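Local coordinates for protein 6-phospho-beta-glucosidase BglT (Thermotoga maritima, PDB 1UP7) that hydrolyses cellobiose 6'-phosphate to glucose 6-phosphate and glucose, using NAD+ and a manganese ion as cofactors, at residues I5-G10 / D32-Y37. Sequence-based numbering, arbitrary orientation.
Sequences IAVIGG and DEVIFY. With NAD (nicotinamide-adenine-dinucleotide), chain I.
The first beta-alpha-beta unit of the NAD-binding Rossmann fold closes here: strand 4-8, which passes through the glycine turn at Gly9 and Gly10 toward helix 15-25, pairs in parallel with strand 33-37, Val7 lying beside Phe36 and Ile8 beside Tyr37. Backbone bonds alternate across the pair, from Ile5 N to Glu33 O (3.0 Å) through Ile35 N to Ile5 O, Val7 N to Ile35 O (2.8 Å) and Tyr37 N to Val7 O. At the C-terminal end, where the first strand turns off into the glycines, Tyr37 O is gripped twice: Gly9 N approaches nearly head-on at 2.8 Å, whereas Gly10 N sits above the carbonyl plane at 3.1 Å. On the face turned to helix 15-25, Val7 and Phe36 run side by side, with Val7 CB 3.6 Å from Phe36 CD1. Val7 CG2, anti to its own carbonyl carbon, reaches Val34 CG1 at 3.7 Å. Gly10 CA also abuts Phe36 CD1. The other face carries Ala6 CB against Ile35 CG2, and Ile8 CG2 at the edge of the Tyr37 ring. Tyr37 CG lies anti to the backbone N (chi1 170°). Ring atom CE2 of Tyr37 comes 3.8 Å from adenine C2A of NAD. Gly9 CA passes 3.8 Å from the ribose oxygen O4B of NAD. The doubly held carbonyl thus ties the glycine turn to the end of the second strand, right beside the adenosine half of the cofactor.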
ATOM      1  N   ILE A   5      31.610 -19.826 -14.219  1.00 18.15           N
ATOM      2  CA  ILE A   5      30.169 -20.067 -14.398  1.00 17.47           C
ATOM      3  C   ILE A   5      29.850 -21.558 -14.230  1.00 17.50           C
ATOM      4  O   ILE A   5      30.440 -22.394 -14.911  1.00 17.54           O
ATOM      5  CB  ILE A   5      29.693 -19.600 -15.801  1.00 17.31           C
ATOM      6  CG1 ILE A   5      30.032 -18.125 -16.090  1.00 16.48           C
ATOM      7  CG2 ILE A   5      28.197 -19.891 -16.013  1.00 15.67           C
ATOM      8  CD1 ILE A   5      29.743 -17.761 -17.561  1.00 15.17           C
ATOM      9  N   ALA A   6      28.922 -21.888 -13.333  1.00 17.20           N
ATOM     10  CA  ALA A   6      28.433 -23.264 -13.230  1.00 17.33           C
ATOM     11  C   ALA A   6      27.145 -23.458 -14.032  1.00 17.30           C
ATOM     12  O   ALA A   6      26.273 -22.578 -14.068  1.00 17.43           O
ATOM     13  CB  ALA A   6      28.218 -23.693 -11.757  1.00 16.61           C
ATOM     14  N   VAL A   7      27.053 -24.608 -14.694  1.00 16.83           N
ATOM     15  CA  VAL A   7      25.888 -24.968 -15.479  1.00 16.43           C
ATOM     16  C   VAL A   7      25.306 -26.283 -14.938  1.00 16.83           C
ATOM     17  O   VAL A   7      25.957 -27.344 -15.018  1.00 16.50           O
ATOM     18  CB  VAL A   7      26.211 -25.116 -16.999  1.00 15.84           C
ATOM     19  CG1 VAL A   7      24.951 -25.553 -17.777  1.00 14.47           C
ATOM     20  CG2 VAL A   7      26.790 -23.866 -17.578  1.00 14.38           C
ATOM     21  N   ILE A   8      24.095 -26.205 -14.386  1.00 16.39           N
ATOM     22  CA  ILE A   8      23.464 -27.347 -13.720  1.00 15.93           C
ATOM     23  C   ILE A   8      22.412 -27.933 -14.684  1.00 16.52           C
ATOM     24  O   ILE A   8      21.411 -27.289 -15.017  1.00 16.03           O
ATOM     25  CB  ILE A   8      22.853 -26.925 -12.349  1.00 15.24           C
ATOM     26  CG1 ILE A   8      23.813 -26.013 -11.573  1.00 15.09           C
ATOM     27  CG2 ILE A   8      22.472 -28.124 -11.511  1.00 14.08           C
ATOM     28  CD1 ILE A   8      25.188 -26.579 -11.282  1.00 12.86           C
ATOM     29  N   GLY A   9      22.689 -29.151 -15.141  1.00 16.69           N
ATOM     30  CA  GLY A   9      21.969 -29.780 -16.229  1.00 17.05           C
ATOM     31  C   GLY A   9      22.771 -29.709 -17.530  1.00 17.57           C
ATOM     32  O   GLY A   9      22.216 -29.446 -18.605  1.00 16.96           O
ATOM     33  N   GLY A  10      24.079 -29.951 -17.435  1.00 17.46           N
ATOM     34  CA  GLY A  10      24.966 -29.855 -18.572  1.00 17.62           C
ATOM     35  C   GLY A  10      24.598 -30.752 -19.744  1.00 17.97           C
ATOM     36  O   GLY A  10      24.925 -30.456 -20.900  1.00 17.87           O
ATOM     37  N   ASP A  32      36.799 -17.430 -17.061  1.00 19.50           N
ATOM     38  CA  ASP A  32      37.957 -18.323 -16.943  1.00 20.08           C
ATOM     39  C   ASP A  32      37.582 -19.777 -17.113  1.00 19.85           C
ATOM     40  O   ASP A  32      38.315 -20.542 -17.732  1.00 19.15           O
ATOM     41  CB  ASP A  32      38.707 -18.098 -15.641  1.00 20.41           C
ATOM     42  CG  ASP A  32      39.225 -16.698 -15.531  1.00 22.28           C
ATOM     43  OD1 ASP A  32      40.311 -16.423 -16.083  1.00 24.72           O
ATOM     44  OD2 ASP A  32      38.596 -15.792 -14.941  1.00 25.49           O
ATOM     45  N   GLU A  33      36.432 -20.157 -16.561  1.00 19.94           N
ATOM     46  CA  GLU A  33      35.959 -21.524 -16.707  1.00 19.90           C
ATOM     47  C   GLU A  33      34.441 -21.665 -16.647  1.00 19.05           C
ATOM     48  O   GLU A  33      33.739 -20.890 -15.997  1.00 18.97           O
ATOM     49  CB  GLU A  33      36.655 -22.464 -15.724  1.00 20.33           C
ATOM     50  CG  GLU A  33      36.649 -21.980 -14.279  1.00 24.30           C
ATOM     51  CD  GLU A  33      37.485 -22.859 -13.349  1.00 26.98           C
ATOM     52  OE1 GLU A  33      38.657 -23.111 -13.687  1.00 27.90           O
ATOM     53  OE2 GLU A  33      36.969 -23.300 -12.286  1.00 28.60           O
ATOM     54  N   VAL A  34      33.954 -22.645 -17.392  1.00 18.45           N
ATOM     55  CA  VAL A  34      32.579 -23.093 -17.296  1.00 18.10           C
ATOM     56  C   VAL A  34      32.597 -24.540 -16.812  1.00 18.02           C
ATOM     57  O   VAL A  34      33.228 -25.405 -17.423  1.00 17.55           O
ATOM     58  CB  VAL A  34      31.817 -22.908 -18.623  1.00 17.58           C
ATOM     59  CG1 VAL A  34      30.381 -23.346 -18.469  1.00 16.04           C
ATOM     60  CG2 VAL A  34      31.874 -21.413 -19.037  1.00 18.10           C
ATOM     61  N   ILE A  35      31.951 -24.773 -15.678  1.00 17.82           N
ATOM     62  CA  ILE A  35      31.898 -26.113 -15.116  1.00 17.84           C
ATOM     63  C   ILE A  35      30.478 -26.681 -15.169  1.00 17.57           C
ATOM     64  O   ILE A  35      29.497 -25.990 -14.852  1.00 17.70           O
ATOM     65  CB  ILE A  35      32.483 -26.130 -13.703  1.00 17.80           C
ATOM     66  CG1 ILE A  35      32.602 -27.572 -13.200  1.00 18.01           C
ATOM     67  CG2 ILE A  35      31.607 -25.327 -12.779  1.00 17.78           C
ATOM     68  CD1 ILE A  35      33.671 -27.746 -12.099  1.00 22.27           C
ATOM     69  N   PHE A  36      30.397 -27.947 -15.558  1.00 16.91           N
ATOM     70  CA  PHE A  36      29.139 -28.610 -15.847  1.00 17.05           C
ATOM     71  C   PHE A  36      28.859 -29.703 -14.832  1.00 17.27           C
ATOM     72  O   PHE A  36      29.762 -30.457 -14.479  1.00 17.16           O
ATOM     73  CB  PHE A  36      29.161 -29.211 -17.276  1.00 16.56           C
ATOM     74  CG  PHE A  36      29.234 -28.189 -18.359  1.00 16.03           C
ATOM     75  CD1 PHE A  36      28.065 -27.594 -18.854  1.00 16.65           C
ATOM     76  CD2 PHE A  36      30.462 -27.779 -18.867  1.00 15.93           C
ATOM     77  CE1 PHE A  36      28.112 -26.623 -19.869  1.00 17.03           C
ATOM     78  CE2 PHE A  36      30.540 -26.795 -19.875  1.00 17.01           C
ATOM     79  CZ  PHE A  36      29.346 -26.224 -20.392  1.00 16.73           C
ATOM     80  N   TYR A  37      27.611 -29.761 -14.361  1.00 16.95           N
ATOM     81  CA  TYR A  37      27.138 -30.840 -13.529  1.00 16.83           C
ATOM     82  C   TYR A  37      25.816 -31.363 -14.099  1.00 17.18           C
ATOM     83  O   TYR A  37      24.977 -30.573 -14.560  1.00 17.35           O
ATOM     84  CB  TYR A  37      26.959 -30.393 -12.063  1.00 16.58           C
ATOM     85  CG  TYR A  37      26.246 -31.462 -11.278  1.00 15.51           C
ATOM     86  CD1 TYR A  37      26.872 -32.679 -11.031  1.00 14.51           C
ATOM     87  CD2 TYR A  37      24.920 -31.308 -10.890  1.00 16.16           C
ATOM     88  CE1 TYR A  37      26.237 -33.707 -10.369  1.00 14.66           C
ATOM     89  CE2 TYR A  37      24.254 -32.340 -10.208  1.00 16.23           C
ATOM     90  CZ  TYR A  37      24.933 -33.541  -9.951  1.00 16.47           C
ATOM     91  OH  TYR A  37      24.315 -34.592  -9.298  1.00 15.50           O
TER
HETATM   92  PA  NAD I1416      16.264 -31.963 -20.381  1.00 39.58           P
HETATM   93  O1A NAD I1416      15.340 -33.095 -20.167  1.00 39.58           O
HETATM   94  O2A NAD I1416      17.302 -32.154 -21.508  1.00 42.49           O
HETATM   95  O5B NAD I1416      17.003 -31.770 -18.952  1.00 36.88           O
HETATM   96  C5B NAD I1416      18.245 -31.117 -18.893  1.00 31.06           C
HETATM   97  C4B NAD I1416      19.233 -31.938 -18.076  1.00 27.54           C
HETATM   98  O4B NAD I1416      18.901 -31.888 -16.690  1.00 29.02           O
HETATM   99  C3B NAD I1416      19.309 -33.415 -18.444  1.00 26.05           C
HETATM  100  O3B NAD I1416      20.621 -33.680 -18.916  1.00 21.96           O
HETATM  101  C2B NAD I1416      19.030 -34.158 -17.136  1.00 25.76           C
HETATM  102  O2B NAD I1416      19.853 -35.295 -16.977  1.00 23.91           O
HETATM  103  C1B NAD I1416      19.412 -33.096 -16.119  1.00 26.16           C
HETATM  104  N9A NAD I1416      18.831 -33.265 -14.791  1.00 26.81           N
HETATM  105  C8A NAD I1416      17.600 -33.771 -14.417  1.00 24.99           C
HETATM  106  N7A NAD I1416      17.534 -33.670 -13.072  1.00 27.63           N
HETATM  107  C5A NAD I1416      18.642 -33.077 -12.591  1.00 25.50           C
HETATM  108  C6A NAD I1416      19.086 -32.750 -11.316  1.00 27.10           C
HETATM  109  N6A NAD I1416      18.355 -33.000 -10.235  1.00 24.93           N
HETATM  110  N1A NAD I1416      20.332 -32.152 -11.166  1.00 26.83           N
HETATM  111  C2A NAD I1416      21.128 -31.901 -12.270  1.00 25.65           C
HETATM  112  N3A NAD I1416      20.690 -32.257 -13.523  1.00 25.38           N
HETATM  113  C4A NAD I1416      19.475 -32.832 -13.671  1.00 26.29           C
HETATM  114  O3  NAD I1416      15.328 -30.688 -20.675  1.00 39.74           O
HETATM  115  PN  NAD I1416      15.704 -29.314 -21.408  1.00 36.98           P
HETATM  116  O1N NAD I1416      14.774 -29.277 -22.565  1.00 41.41           O
HETATM  117  O2N NAD I1416      17.124 -29.126 -21.610  1.00 39.33           O
HETATM  118  O5D NAD I1416      15.308 -28.186 -20.346  1.00 39.15           O
HETATM  119  C5D NAD I1416      15.669 -28.208 -18.977  1.00 36.12           C
HETATM  120  C4D NAD I1416      14.746 -27.233 -18.228  1.00 37.30           C
HETATM  121  O4D NAD I1416      14.868 -25.888 -18.691  1.00 36.78           O
HETATM  122  C3D NAD I1416      13.277 -27.589 -18.400  1.00 35.07           C
HETATM  123  O3D NAD I1416      12.693 -27.387 -17.148  1.00 35.30           O
HETATM  124  C2D NAD I1416      12.747 -26.583 -19.418  1.00 35.83           C
HETATM  125  O2D NAD I1416      11.370 -26.272 -19.295  1.00 33.84           O
HETATM  126  C1D NAD I1416      13.651 -25.383 -19.250  1.00 37.91           C
HETATM  127  N1N NAD I1416      14.062 -24.871 -20.561  1.00 43.50           N
HETATM  128  C2N NAD I1416      15.421 -24.731 -20.731  1.00 44.47           C
HETATM  129  C3N NAD I1416      15.950 -24.261 -21.908  1.00 47.55           C
HETATM  130  C7N NAD I1416      17.452 -24.152 -22.031  1.00 50.35           C
HETATM  131  O7N NAD I1416      18.093 -23.022 -22.592  1.00 51.89           O
HETATM  132  N7N NAD I1416      18.195 -25.172 -21.574  1.00 52.29           N
HETATM  133  C4N NAD I1416      15.057 -23.929 -22.929  1.00 49.80           C
HETATM  134  C5N NAD I1416      13.662 -24.058 -22.772  1.00 47.38           C
HETATM  135  C6N NAD I1416      13.170 -24.540 -21.559  1.00 46.00           C